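Local coordinates for protein Alpha/beta hydrolase (PDB 6KSU) that probably closes non-ribosomal peptides into macrolactams by heterochiral coupling, as a stand-alone cyclase of the penicillin-binding-protein and beta-lactamase family, at residues A[77-82]-A[347-352]; A[43-48]-A[229-234]; A[94-99]-A[188-193]; A[87-92]-A[251-256]; A[410-415]-A[422-427]. All coordinates share one frame; numbering follows the deposited sequence.

From the N terminus, contact 2 opens at 43-48 and contact 1 at 77-82; 43-48 returns to 229-234 while 77-82 waits for 347-352, so the two loops cross. They touch where strands 46-53 and 344-350 run side by side in the seven-stranded antiparallel sheet. Next comes helix 85-98, which serves both contact 4, closing at 251-256, and contact 3, closing earlier at 188-193. Contact 3 thus lies within the span of contact 4, and contact 4 within that of contact 1, while contacts 2 and 4 cross. Contacts 1 and 2 link short strands 79-80 and 231-232 to the large sheet; 3 and 4 tie helix 85-98 to its neighbours. Contact 5, a C-terminal barrel hairpin, follows in series.

Contact 1. Residues A[77-82]-A[347-352]; sequences TGFPFG and ALTANS
Phe79 lays one face of its ring over the side chain of Thr349, and Thr349 OG1 comes within 3.3 Å of Phe79 CD2. The hydroxyl stands above the ring plane, displaced toward the rim, and the two side chains meet at a slant. Thr349 owes this to a chi1 of 58°, which wedges OG1 between its own backbone N and carbonyl carbon; the methyl CG2 turns off to the Phe79 CB, 3.8 Å away. The hydroxyl is not left to the ring alone, since it hydrogen-bonds to Gln48 on the next strand.

Farther along, the ring meets the chain where strand 344-350 ends. Phe79 CD1 lies 3.8 Å from the Ala350 carbonyl carbon, at the ring edge, and Phe79 CE1 is 3.6 Å from Asn351 CB. The Asn351 amide plane is turned 66° from the ring, and its ND2 is held by the carbonyl oxygens of Glu229 and Leu64, two bonds that fix how the amide is rotated. No hydrogen bond links 77-82 to 347-352: the contact is buried packing.

Short strand 79-80 pairs with 258-259 and here packs against 344-350 of the large sheet. Phe81 and Ala347 both reach helix 261-268, while Leu348 packs on helix 355-365 and Pro80 and Ala350 touch strand 332-339.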
# COMPACT_ATOMS: atom_id res chain seq x y z
N THR A 77 6.06 -2.62 -20.71
CA THR A 77 5.14 -3.55 -20.06
C THR A 77 4.58 -2.95 -18.77
O THR A 77 5.31 -2.44 -17.92
CB THR A 77 5.87 -4.87 -19.75
OG1 THR A 77 6.61 -5.32 -20.90
CG2 THR A 77 4.89 -5.95 -19.39
N GLY A 78 3.25 -3.01 -18.64
CA GLY A 78 2.59 -2.62 -17.42
C GLY A 78 2.32 -3.78 -16.48
O GLY A 78 1.80 -4.83 -16.89
N PHE A 79 2.64 -3.57 -15.21
CA PHE A 79 2.42 -4.48 -14.10
C PHE A 79 1.36 -3.91 -13.17
O PHE A 79 1.24 -2.69 -13.02
CB PHE A 79 3.72 -4.67 -13.30
CG PHE A 79 4.80 -5.46 -14.04
CD1 PHE A 79 5.20 -6.71 -13.56
CD2 PHE A 79 5.44 -4.94 -15.17
CE1 PHE A 79 6.18 -7.43 -14.19
CE2 PHE A 79 6.43 -5.66 -15.84
CZ PHE A 79 6.80 -6.91 -15.35
N PRO A 80 0.57 -4.74 -12.50
CA PRO A 80 -0.37 -4.21 -11.51
C PRO A 80 0.37 -3.52 -10.37
O PRO A 80 1.26 -4.10 -9.75
CB PRO A 80 -1.13 -5.44 -11.02
CG PRO A 80 -0.47 -6.63 -11.66
CD PRO A 80 0.41 -6.17 -12.76
N PHE A 81 0.00 -2.27 -10.11
CA PHE A 81 0.60 -1.58 -8.98
C PHE A 81 0.07 -2.10 -7.65
O PHE A 81 0.70 -1.87 -6.61
CB PHE A 81 0.34 -0.09 -9.11
CG PHE A 81 1.13 0.58 -10.21
CD1 PHE A 81 2.25 -0.05 -10.79
CD2 PHE A 81 0.74 1.83 -10.69
CE1 PHE A 81 3.00 0.57 -11.78
CE2 PHE A 81 1.46 2.47 -11.71
CZ PHE A 81 2.59 1.84 -12.27
N GLY A 82 -1.05 -2.82 -7.65
CA GLY A 82 -1.72 -3.07 -6.39
C GLY A 82 -1.98 -1.80 -5.62
O GLY A 82 -2.30 -0.74 -6.17
N ALA A 347 11.81 1.80 -8.09
CA ALA A 347 10.56 1.08 -8.14
C ALA A 347 10.85 -0.30 -8.66
O ALA A 347 11.75 -0.47 -9.50
CB ALA A 347 9.53 1.77 -9.03
N LEU A 348 10.13 -1.28 -8.14
CA LEU A 348 10.29 -2.66 -8.58
C LEU A 348 8.91 -3.19 -8.90
O LEU A 348 7.99 -3.03 -8.09
CB LEU A 348 10.97 -3.50 -7.49
CG LEU A 348 11.11 -4.99 -7.73
CD1 LEU A 348 12.11 -5.23 -8.82
CD2 LEU A 348 11.46 -5.74 -6.46
N THR A 349 8.75 -3.77 -10.10
CA THR A 349 7.56 -4.56 -10.40
C THR A 349 7.98 -6.00 -10.65
O THR A 349 9.06 -6.26 -11.19
CB THR A 349 6.75 -4.01 -11.58
OG1 THR A 349 7.53 -3.93 -12.79
CG2 THR A 349 6.18 -2.62 -11.24
N ALA A 350 7.15 -6.94 -10.20
CA ALA A 350 7.41 -8.35 -10.42
C ALA A 350 6.08 -9.03 -10.64
O ALA A 350 5.06 -8.60 -10.11
CB ALA A 350 8.19 -8.98 -9.26
N ASN A 351 6.09 -10.08 -11.46
CA ASN A 351 4.85 -10.74 -11.83
C ASN A 351 4.87 -12.23 -11.46
O ASN A 351 4.22 -13.03 -12.13
CB ASN A 351 4.53 -10.52 -13.32
CG ASN A 351 5.45 -11.29 -14.29
OD1 ASN A 351 6.61 -11.59 -13.98
ND2 ASN A 351 4.94 -11.58 -15.49
N SER A 352 5.54 -12.60 -10.37
CA SER A 352 5.29 -13.90 -9.75
C SER A 352 5.20 -13.75 -8.23
O SER A 352 5.64 -12.76 -7.65
CB SER A 352 6.36 -14.93 -10.11
OG SER A 352 7.55 -14.65 -9.40

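Contact 2. Residues A[43-48]-A[229-234]; sequences RVTGAQ and EGHALR
Thr45 and His231 meet in a CH-pi contact that joins the residue just before strand 46-53, in the large antiparallel sheet of this penicillin-binding-protein-like fold, to the small two-stranded sheet formed by 231-232 and 241-242. The methyl Thr45 CG2 sits over the centre of the imidazole, 3.6 Å from the centroid of the His231 ring and only 8° from its normal. Thr45 delivers it with a chi1 of -53°, which swings CG2 opposite the backbone N and brings OG1 down beside the root of the imidazole, 3.2 Å from His231 CB. The two side chains run at about a right angle to each other.

The ring is pinned by polar bonds as well as by the methyl. His231 ND1 bonds to the carbonyl oxygen of Asn351 and His231 NE2 to the backbone N of Val67, so both ring nitrogens are engaged and the imidazole can hardly turn under the methyl. Thr45 also rests on Val67 and Asn351, which means that both sides of the pair lean on the same neighbours.

A smaller second touch lies toward the surface. Arg43 follows helix 23-41 in a Schellman motif, with positive phi, and its chain bends at chi2 and chi3 on its way to Leu233. There the guanidinium meets a methyl obliquely, Arg43 NH2 lying 3.4 Å from Leu233 CD1.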
# COMPACT_ATOMS: atom_id res chain seq x y z
N ARG A 43 13.73 -17.07 -9.11
CA ARG A 43 12.93 -17.52 -10.25
C ARG A 43 11.63 -16.72 -10.41
O ARG A 43 10.53 -17.27 -10.54
CB ARG A 43 12.69 -19.02 -10.17
CG ARG A 43 13.96 -19.80 -10.50
CD ARG A 43 13.66 -21.07 -11.29
NE ARG A 43 12.49 -21.79 -10.78
CZ ARG A 43 12.39 -22.26 -9.54
NH1 ARG A 43 13.39 -22.13 -8.68
NH2 ARG A 43 11.28 -22.89 -9.16
N VAL A 44 11.79 -15.40 -10.46
CA VAL A 44 10.70 -14.50 -10.84
C VAL A 44 10.42 -14.62 -12.33
O VAL A 44 11.35 -14.62 -13.15
CB VAL A 44 11.08 -13.06 -10.46
CG1 VAL A 44 9.98 -12.12 -10.85
CG2 VAL A 44 11.36 -13.01 -8.94
N THR A 45 9.14 -14.72 -12.70
CA THR A 45 8.77 -14.80 -14.11
C THR A 45 9.31 -13.62 -14.90
O THR A 45 9.92 -13.79 -15.96
CB THR A 45 7.25 -14.90 -14.30
OG1 THR A 45 6.74 -15.98 -13.50
CG2 THR A 45 6.94 -15.21 -15.76
N GLY A 46 9.08 -12.40 -14.41
CA GLY A 46 9.51 -11.18 -15.07
C GLY A 46 9.51 -10.05 -14.07
O GLY A 46 8.83 -10.10 -13.04
N ALA A 47 10.31 -9.03 -14.36
CA ALA A 47 10.44 -7.96 -13.38
C ALA A 47 10.96 -6.72 -14.07
O ALA A 47 11.59 -6.78 -15.14
CB ALA A 47 11.37 -8.38 -12.22
N GLN A 48 10.66 -5.58 -13.46
CA GLN A 48 11.25 -4.31 -13.85
C GLN A 48 11.80 -3.65 -12.60
O GLN A 48 11.17 -3.72 -11.54
CB GLN A 48 10.26 -3.34 -14.52
CG GLN A 48 9.57 -3.86 -15.75
CD GLN A 48 8.34 -3.02 -16.10
OE1 GLN A 48 7.68 -2.47 -15.22
NE2 GLN A 48 8.05 -2.91 -17.40
N GLU A 229 1.00 -10.64 -16.91
CA GLU A 229 0.17 -11.52 -16.11
C GLU A 229 0.91 -11.96 -14.85
O GLU A 229 2.15 -11.88 -14.75
CB GLU A 229 -0.26 -12.74 -16.92
CG GLU A 229 -0.29 -12.51 -18.41
CD GLU A 229 -1.20 -13.49 -19.12
OE1 GLU A 229 -1.14 -13.59 -20.36
OE2 GLU A 229 -1.98 -14.17 -18.41
N GLY A 230 0.12 -12.39 -13.85
CA GLY A 230 0.66 -12.92 -12.62
C GLY A 230 0.92 -14.44 -12.68
O GLY A 230 0.31 -15.17 -13.46
N HIS A 231 1.82 -14.89 -11.81
CA HIS A 231 2.36 -16.24 -11.86
C HIS A 231 2.62 -16.72 -10.45
O HIS A 231 2.88 -15.93 -9.54
CB HIS A 231 3.67 -16.31 -12.68
CG HIS A 231 3.53 -15.83 -14.11
ND1 HIS A 231 3.34 -14.51 -14.44
CD2 HIS A 231 3.56 -16.51 -15.28
CE1 HIS A 231 3.26 -14.39 -15.76
NE2 HIS A 231 3.39 -15.60 -16.29
N ALA A 232 2.52 -18.04 -10.26
CA ALA A 232 2.79 -18.69 -8.98
C ALA A 232 3.20 -20.13 -9.23
O ALA A 232 2.64 -20.81 -10.10
CB ALA A 232 1.57 -18.67 -8.07
N LEU A 233 4.18 -20.60 -8.46
CA LEU A 233 4.59 -22.00 -8.55
C LEU A 233 3.48 -22.93 -8.09
O LEU A 233 2.95 -22.77 -6.99
CB LEU A 233 5.85 -22.24 -7.73
CG LEU A 233 7.06 -22.65 -8.56
CD1 LEU A 233 8.23 -22.97 -7.65
CD2 LEU A 233 6.72 -23.84 -9.46
N ARG A 234 3.11 -23.87 -8.93
CA ARG A 234 2.17 -24.91 -8.55
C ARG A 234 2.90 -26.17 -8.10
O ARG A 234 4.05 -26.41 -8.48
CB ARG A 234 1.24 -25.22 -9.71
CG ARG A 234 0.16 -24.19 -9.85
CD ARG A 234 -0.82 -24.64 -10.88
NE ARG A 234 -0.12 -25.03 -12.09
CZ ARG A 234 -0.25 -24.40 -13.25
NH1 ARG A 234 -1.07 -23.37 -13.34
NH2 ARG A 234 0.43 -24.81 -14.31

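Contact 3. Residues A[94-99]-A[188-193]; sequences MQFVCD and AASGMD
An ST turn at the end of helix 176-189 receives the ring of Phe96, from the last turn of helix 85-98. The closest approach is made by two neighbouring carbons at the far end of the ring: Phe96 CE1 is 3.3 Å from Ser190 CB and Phe96 CZ 3.4 Å from the same Ser190 carbon, which comes up at a slant to the ring. Ser190 OG stays farther back, 4.0 Å from Phe96 CZ, because its chi1 of 72° tucks the hydroxyl between backbone N and carbonyl carbon.

There it accepts a bond from Met192 N, 3.1 Å from Ser190 OG with an N-H...O angle of 163°; this is the bond that defines the ST turn. The same hydroxyl also bonds to the Ile186 carbonyl oxygen, one turn back in the helix, so the serine ties the helix end to the chain that leaves it. The packing joins helix 85-98 to the turn that ends helix 176-189, in the all-helical part of the beta-lactamase-like fold.

Beyond the serine, Met192 CE lies at the ring edge, near its plane, 4.4 Å from Phe96 CZ. The Met192 side chain also packs on Ala197, Ser200 and Cys201 of helix 194-206, whose start is capped by Asp193.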
# COMPACT_ATOMS: atom_id res chain seq x y z
N MET A 94 -4.12 15.50 -4.21
CA MET A 94 -3.35 16.68 -3.84
C MET A 94 -3.35 17.73 -4.94
O MET A 94 -3.26 18.93 -4.64
CB MET A 94 -1.91 16.30 -3.48
CG MET A 94 -1.77 15.51 -2.20
SD MET A 94 -2.58 16.25 -0.73
CE MET A 94 -1.31 17.38 -0.22
N GLN A 95 -3.45 17.33 -6.22
CA GLN A 95 -3.58 18.31 -7.30
C GLN A 95 -4.80 19.20 -7.10
O GLN A 95 -4.73 20.42 -7.29
CB GLN A 95 -3.68 17.62 -8.65
CG GLN A 95 -2.40 17.34 -9.35
CD GLN A 95 -2.69 16.74 -10.71
OE1 GLN A 95 -3.82 16.37 -10.99
NE2 GLN A 95 -1.67 16.68 -11.56
N PHE A 96 -5.94 18.58 -6.77
CA PHE A 96 -7.18 19.35 -6.63
C PHE A 96 -7.11 20.30 -5.45
O PHE A 96 -7.64 21.41 -5.50
CB PHE A 96 -8.37 18.39 -6.51
CG PHE A 96 -8.79 17.81 -7.81
CD1 PHE A 96 -9.70 18.48 -8.62
CD2 PHE A 96 -8.22 16.63 -8.27
CE1 PHE A 96 -10.05 17.96 -9.85
CE2 PHE A 96 -8.56 16.11 -9.50
CZ PHE A 96 -9.48 16.77 -10.29
N VAL A 97 -6.42 19.88 -4.39
CA VAL A 97 -6.20 20.74 -3.24
C VAL A 97 -5.43 21.98 -3.66
O VAL A 97 -5.81 23.11 -3.34
CB VAL A 97 -5.47 19.95 -2.14
CG1 VAL A 97 -4.89 20.86 -1.06
CG2 VAL A 97 -6.41 18.88 -1.57
N CYS A 98 -4.37 21.80 -4.44
CA CYS A 98 -3.52 22.93 -4.80
C CYS A 98 -4.24 23.92 -5.72
O CYS A 98 -4.07 25.13 -5.58
CB CYS A 98 -2.23 22.41 -5.41
SG CYS A 98 -1.33 21.44 -4.20
N ASP A 99 -5.06 23.43 -6.64
CA ASP A 99 -5.87 24.37 -7.39
C ASP A 99 -6.99 24.98 -6.55
O ASP A 99 -7.79 25.75 -7.09
CB ASP A 99 -6.45 23.68 -8.63
CG ASP A 99 -5.37 23.11 -9.53
OD1 ASP A 99 -4.25 23.66 -9.54
OD2 ASP A 99 -5.65 22.12 -10.24
N ALA A 188 -16.67 13.97 -7.19
CA ALA A 188 -17.50 15.13 -6.86
C ALA A 188 -16.73 16.45 -6.98
O ALA A 188 -17.36 17.48 -7.19
CB ALA A 188 -18.07 15.00 -5.45
N ALA A 189 -15.40 16.43 -6.85
CA ALA A 189 -14.62 17.67 -6.84
C ALA A 189 -14.33 18.16 -8.25
O ALA A 189 -14.68 19.29 -8.62
CB ALA A 189 -13.33 17.46 -6.05
N SER A 190 -13.67 17.33 -9.05
CA SER A 190 -13.77 17.47 -10.49
C SER A 190 -15.20 17.11 -10.87
O SER A 190 -16.05 16.86 -10.02
CB SER A 190 -12.75 16.58 -11.19
OG SER A 190 -13.12 15.21 -11.09
N GLY A 191 -15.49 17.05 -12.15
CA GLY A 191 -16.76 16.45 -12.52
C GLY A 191 -16.52 15.17 -13.28
O GLY A 191 -17.40 14.71 -14.02
N MET A 192 -15.34 14.58 -13.13
CA MET A 192 -15.01 13.37 -13.86
C MET A 192 -14.85 12.18 -12.93
O MET A 192 -14.44 12.31 -11.78
CB MET A 192 -13.71 13.53 -14.67
CG MET A 192 -13.51 14.87 -15.28
SD MET A 192 -11.77 15.01 -15.68
CE MET A 192 -11.20 15.98 -14.30
N ASP A 193 -15.15 11.00 -13.47
CA ASP A 193 -14.90 9.76 -12.75
C ASP A 193 -13.41 9.59 -12.47
O ASP A 193 -12.55 10.24 -13.09
CB ASP A 193 -15.44 8.58 -13.54
CG ASP A 193 -14.66 8.33 -14.83
OD1 ASP A 193 -13.57 7.73 -14.75
OD2 ASP A 193 -15.14 8.72 -15.92

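Contact 4. Residues A[87-92]-A[251-256]; sequences FLTAEL and LAAAGG
Thr89, on helix 85-98, reaches across to the carbonyl of Ala253 in the short helix 252-255. At the start of that helix Leu251 O takes two backbone bonds, from Ala254 N at 2.7 Å and from Gly255 N at 2.8 Å, which arrive from opposite faces of the Leu251 carbonyl plane. The side chain of Leu251 meanwhile packs on Asn176. Ala252 follows, with its methyl against Trp195 and Tyr152 and its carbonyl oxygen bonded to Gly256 N, 2.9 Å from Ala252 O.

Ala253 makes the contact. Its N is bonded to the Tyr152 hydroxyl, and its O accepts a hydrogen bond from Thr89 OG1 at 2.9 Å. The C=O...O angle is 133° and the hydroxyl lies in the carbonyl plane, on a lone pair. A chi1 of -76° points the Thr89 hydroxyl across to Ala253 O, while Thr89 CG2 stays 3.9 Å from that oxygen. The hydroxyl also meets Trp194 NE1 in a hydrogen bond, so one buried oxygen joins helix 85-98, the Ala253 carbonyl and the start of helix 194-206.

Ser83, just before helix 85-98, and Lys86 in its first turn fit an SxxK pattern, with Tyr174 as a possible second hydroxyl, consistent with the acyl-enzyme chemistry of the penicillin-binding-protein family; Thr89 lies near those residues without touching them. Ala254, next along, gives its carbonyl oxygen to Lys86 NZ, while its methyl rests on Cys180 of helix 176-189. After Gly255, Gly256 bonds through its backbone to Leu213.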
# COMPACT_ATOMS: atom_id res chain seq x y z
N PHE A 87 -0.63 5.88 -4.01
CA PHE A 87 0.27 7.01 -4.15
C PHE A 87 -0.15 7.90 -5.32
O PHE A 87 -0.02 9.12 -5.25
CB PHE A 87 1.70 6.49 -4.28
CG PHE A 87 2.73 7.52 -4.67
CD1 PHE A 87 3.16 8.47 -3.77
CD2 PHE A 87 3.33 7.46 -5.91
CE1 PHE A 87 4.14 9.41 -4.11
CE2 PHE A 87 4.31 8.39 -6.27
CZ PHE A 87 4.71 9.37 -5.36
N LEU A 88 -0.71 7.33 -6.38
CA LEU A 88 -1.13 8.16 -7.50
C LEU A 88 -2.48 8.80 -7.23
O LEU A 88 -2.69 9.97 -7.56
CB LEU A 88 -1.15 7.32 -8.77
CG LEU A 88 0.32 6.90 -8.90
CD1 LEU A 88 0.49 5.39 -8.81
CD2 LEU A 88 0.93 7.46 -10.15
N THR A 89 -3.37 8.04 -6.59
CA THR A 89 -4.63 8.61 -6.12
C THR A 89 -4.38 9.77 -5.16
O THR A 89 -5.02 10.82 -5.25
CB THR A 89 -5.46 7.52 -5.45
OG1 THR A 89 -6.03 6.70 -6.47
CG2 THR A 89 -6.60 8.15 -4.59
N ALA A 90 -3.44 9.58 -4.22
CA ALA A 90 -3.08 10.67 -3.32
C ALA A 90 -2.53 11.84 -4.11
O ALA A 90 -2.86 13.00 -3.84
CB ALA A 90 -2.04 10.21 -2.30
N GLU A 91 -1.70 11.54 -5.11
CA GLU A 91 -1.15 12.60 -5.94
C GLU A 91 -2.26 13.33 -6.69
O GLU A 91 -2.24 14.56 -6.80
CB GLU A 91 -0.12 11.98 -6.88
CG GLU A 91 1.28 11.79 -6.25
CD GLU A 91 2.35 11.55 -7.33
OE1 GLU A 91 1.97 11.05 -8.41
OE2 GLU A 91 3.54 11.89 -7.14
N LEU A 92 -3.24 12.58 -7.18
CA LEU A 92 -4.38 13.17 -7.86
C LEU A 92 -5.17 14.05 -6.91
O LEU A 92 -5.51 15.20 -7.24
CB LEU A 92 -5.24 12.04 -8.42
CG LEU A 92 -6.45 12.47 -9.22
CD1 LEU A 92 -6.01 13.44 -10.29
CD2 LEU A 92 -7.11 11.23 -9.84
N LEU A 251 -12.46 -1.66 -6.29
CA LEU A 251 -11.17 -1.40 -5.66
C LEU A 251 -10.29 -0.44 -6.46
O LEU A 251 -9.21 -0.07 -5.96
CB LEU A 251 -10.43 -2.72 -5.43
CG LEU A 251 -10.97 -3.49 -4.20
CD1 LEU A 251 -10.93 -5.02 -4.36
CD2 LEU A 251 -10.25 -3.04 -2.93
N ALA A 252 -10.76 0.04 -7.62
CA ALA A 252 -9.90 0.70 -8.61
C ALA A 252 -9.07 1.84 -8.03
O ALA A 252 -7.85 1.90 -8.23
CB ALA A 252 -10.75 1.21 -9.77
N ALA A 253 -9.72 2.80 -7.34
CA ALA A 253 -8.98 3.94 -6.80
C ALA A 253 -8.01 3.53 -5.69
O ALA A 253 -7.15 4.33 -5.31
CB ALA A 253 -9.95 5.02 -6.27
N ALA A 254 -8.15 2.32 -5.16
CA ALA A 254 -7.25 1.83 -4.14
C ALA A 254 -6.19 0.86 -4.67
O ALA A 254 -5.13 0.75 -4.07
CB ALA A 254 -8.05 1.15 -3.00
N GLY A 255 -6.44 0.18 -5.80
CA GLY A 255 -5.47 -0.81 -6.26
C GLY A 255 -5.47 -1.18 -7.74
O GLY A 255 -4.74 -2.10 -8.13
N GLY A 256 -6.25 -0.50 -8.56
CA GLY A 256 -6.48 -0.95 -9.92
C GLY A 256 -5.59 -0.42 -11.03
O GLY A 256 -5.88 -0.71 -12.19

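Contact 5. Residues A[410-415]-A[422-427]; sequences AGDLFL and DYRLSL
Leu413, Leu415, Leu425 and Leu427 form the apolar centre of this beta hairpin, strands 413-417 and 420-427 of the closed C-terminal barrel. Leu413 CD1 and Leu427 CD1 meet at 3.6 Å, their side chains at about a right angle. Leu413 CB lies 3.9 Å from Leu425 CB, and Leu415 CB 4.0 Å from Tyr423 CB. Leu415 and Leu425 also touch Val405 of strand 401-407.

The backbone binds these rows together. Leu415 and Tyr423 are a hydrogen-bonded antiparallel pair: Leu415 N gives to Tyr423 O at 2.9 Å, and Tyr423 N to Leu415 O at 2.8 Å, nearly straight at 176°. Phe414 and Arg424, the adjoining non-hydrogen-bonded pair, send their side chains to the other face. Leu425 N reaches Leu413 O from 40° above the carbonyl plane.

On that outer face the Arg424 chain bends at chi3 to lay its guanidinium alongside the Phe414 ring. Phe414 CZ sits over one guanidinium face, 3.7 Å from Arg424 NH2, the planes 57° apart. The same nitrogen forms a long salt bridge with Asp412 OD1 at 3.4 Å, and a water it donates to passes a bond on to Leu413 O. Three partners thus gather at one guanidinium nitrogen, a positive charge that the carboxylate would partly offset at the exposed edge of the hairpin, while the leucines pack together away from it.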
# COMPACT_ATOMS: atom_id res chain seq x y z
N ALA A 410 -7.61 -23.29 32.54
CA ALA A 410 -6.42 -22.92 33.30
C ALA A 410 -6.22 -21.41 33.42
O ALA A 410 -5.28 -20.98 34.11
CB ALA A 410 -5.18 -23.56 32.65
N GLY A 411 -7.05 -20.59 32.77
CA GLY A 411 -6.87 -19.15 32.76
C GLY A 411 -5.82 -18.59 31.80
O GLY A 411 -5.41 -17.43 31.97
N ASP A 412 -5.38 -19.35 30.81
CA ASP A 412 -4.41 -18.86 29.84
C ASP A 412 -5.11 -18.18 28.65
O ASP A 412 -6.20 -18.59 28.23
CB ASP A 412 -3.53 -20.01 29.34
CG ASP A 412 -2.44 -20.39 30.34
OD1 ASP A 412 -2.02 -21.57 30.33
OD2 ASP A 412 -2.02 -19.51 31.12
N LEU A 413 -4.47 -17.15 28.10
CA LEU A 413 -5.06 -16.37 27.02
C LEU A 413 -4.83 -16.97 25.63
O LEU A 413 -3.71 -17.38 25.28
CB LEU A 413 -4.52 -14.94 27.04
CG LEU A 413 -4.98 -14.06 28.20
CD1 LEU A 413 -4.55 -12.62 27.96
CD2 LEU A 413 -6.48 -14.18 28.36
N PHE A 414 -5.88 -16.99 24.81
CA PHE A 414 -5.81 -17.44 23.44
C PHE A 414 -6.41 -16.41 22.49
O PHE A 414 -7.22 -15.57 22.87
CB PHE A 414 -6.50 -18.79 23.25
CG PHE A 414 -5.80 -19.90 23.95
CD1 PHE A 414 -4.92 -20.72 23.27
CD2 PHE A 414 -5.98 -20.08 25.32
CE1 PHE A 414 -4.23 -21.75 23.93
CE2 PHE A 414 -5.31 -21.10 25.99
CZ PHE A 414 -4.43 -21.94 25.29
N LEU A 415 -5.98 -16.49 21.24
CA LEU A 415 -6.57 -15.74 20.14
C LEU A 415 -7.20 -16.74 19.18
O LEU A 415 -6.51 -17.64 18.69
CB LEU A 415 -5.49 -14.90 19.45
CG LEU A 415 -5.91 -13.67 18.67
CD1 LEU A 415 -6.20 -12.57 19.62
CD2 LEU A 415 -4.80 -13.27 17.71
N ASP A 422 -6.14 -22.15 17.23
CA ASP A 422 -6.01 -21.12 18.25
C ASP A 422 -4.55 -20.67 18.36
O ASP A 422 -3.63 -21.47 18.21
CB ASP A 422 -6.50 -21.64 19.60
CG ASP A 422 -7.98 -21.90 19.63
OD1 ASP A 422 -8.67 -21.64 18.62
OD2 ASP A 422 -8.47 -22.36 20.68
N TYR A 423 -4.34 -19.38 18.61
CA TYR A 423 -3.00 -18.87 18.89
C TYR A 423 -2.82 -18.73 20.41
O TYR A 423 -3.73 -18.29 21.12
CB TYR A 423 -2.73 -17.51 18.23
CG TYR A 423 -2.91 -17.35 16.71
CD1 TYR A 423 -1.81 -17.14 15.87
CD2 TYR A 423 -4.17 -17.35 16.14
CE1 TYR A 423 -1.98 -16.96 14.49
CE2 TYR A 423 -4.35 -17.15 14.76
CZ TYR A 423 -3.26 -16.97 13.95
OH TYR A 423 -3.46 -16.79 12.60
N ARG A 424 -1.65 -19.11 20.92
CA ARG A 424 -1.33 -18.75 22.29
C ARG A 424 -0.96 -17.26 22.35
O ARG A 424 -0.11 -16.79 21.58
CB ARG A 424 -0.20 -19.61 22.84
CG ARG A 424 -0.39 -21.12 22.65
CD ARG A 424 0.36 -21.92 23.72
NE ARG A 424 -0.14 -21.59 25.06
CZ ARG A 424 -0.79 -22.43 25.88
NH1 ARG A 424 -1.05 -23.69 25.51
NH2 ARG A 424 -1.20 -22.01 27.07
N LEU A 425 -1.59 -16.53 23.27
CA LEU A 425 -1.47 -15.07 23.34
C LEU A 425 -0.58 -14.68 24.51
O LEU A 425 -0.94 -14.92 25.66
CB LEU A 425 -2.85 -14.42 23.50
CG LEU A 425 -2.93 -12.89 23.37
CD1 LEU A 425 -2.34 -12.43 22.02
CD2 LEU A 425 -4.35 -12.46 23.47
N SER A 426 0.57 -14.09 24.22
CA SER A 426 1.45 -13.57 25.26
C SER A 426 1.30 -12.06 25.31
O SER A 426 1.47 -11.38 24.30
CB SER A 426 2.91 -13.91 24.99
OG SER A 426 3.13 -15.28 25.16
N LEU A 427 0.97 -11.55 26.50
CA LEU A 427 0.85 -10.12 26.73
C LEU A 427 2.19 -9.58 27.22
O LEU A 427 2.82 -10.19 28.09
CB LEU A 427 -0.24 -9.83 27.75
CG LEU A 427 -1.68 -10.07 27.30
CD1 LEU A 427 -2.64 -9.53 28.31
CD2 LEU A 427 -1.93 -9.45 25.92
O HOH W 1 -1.36 -19.10 26.53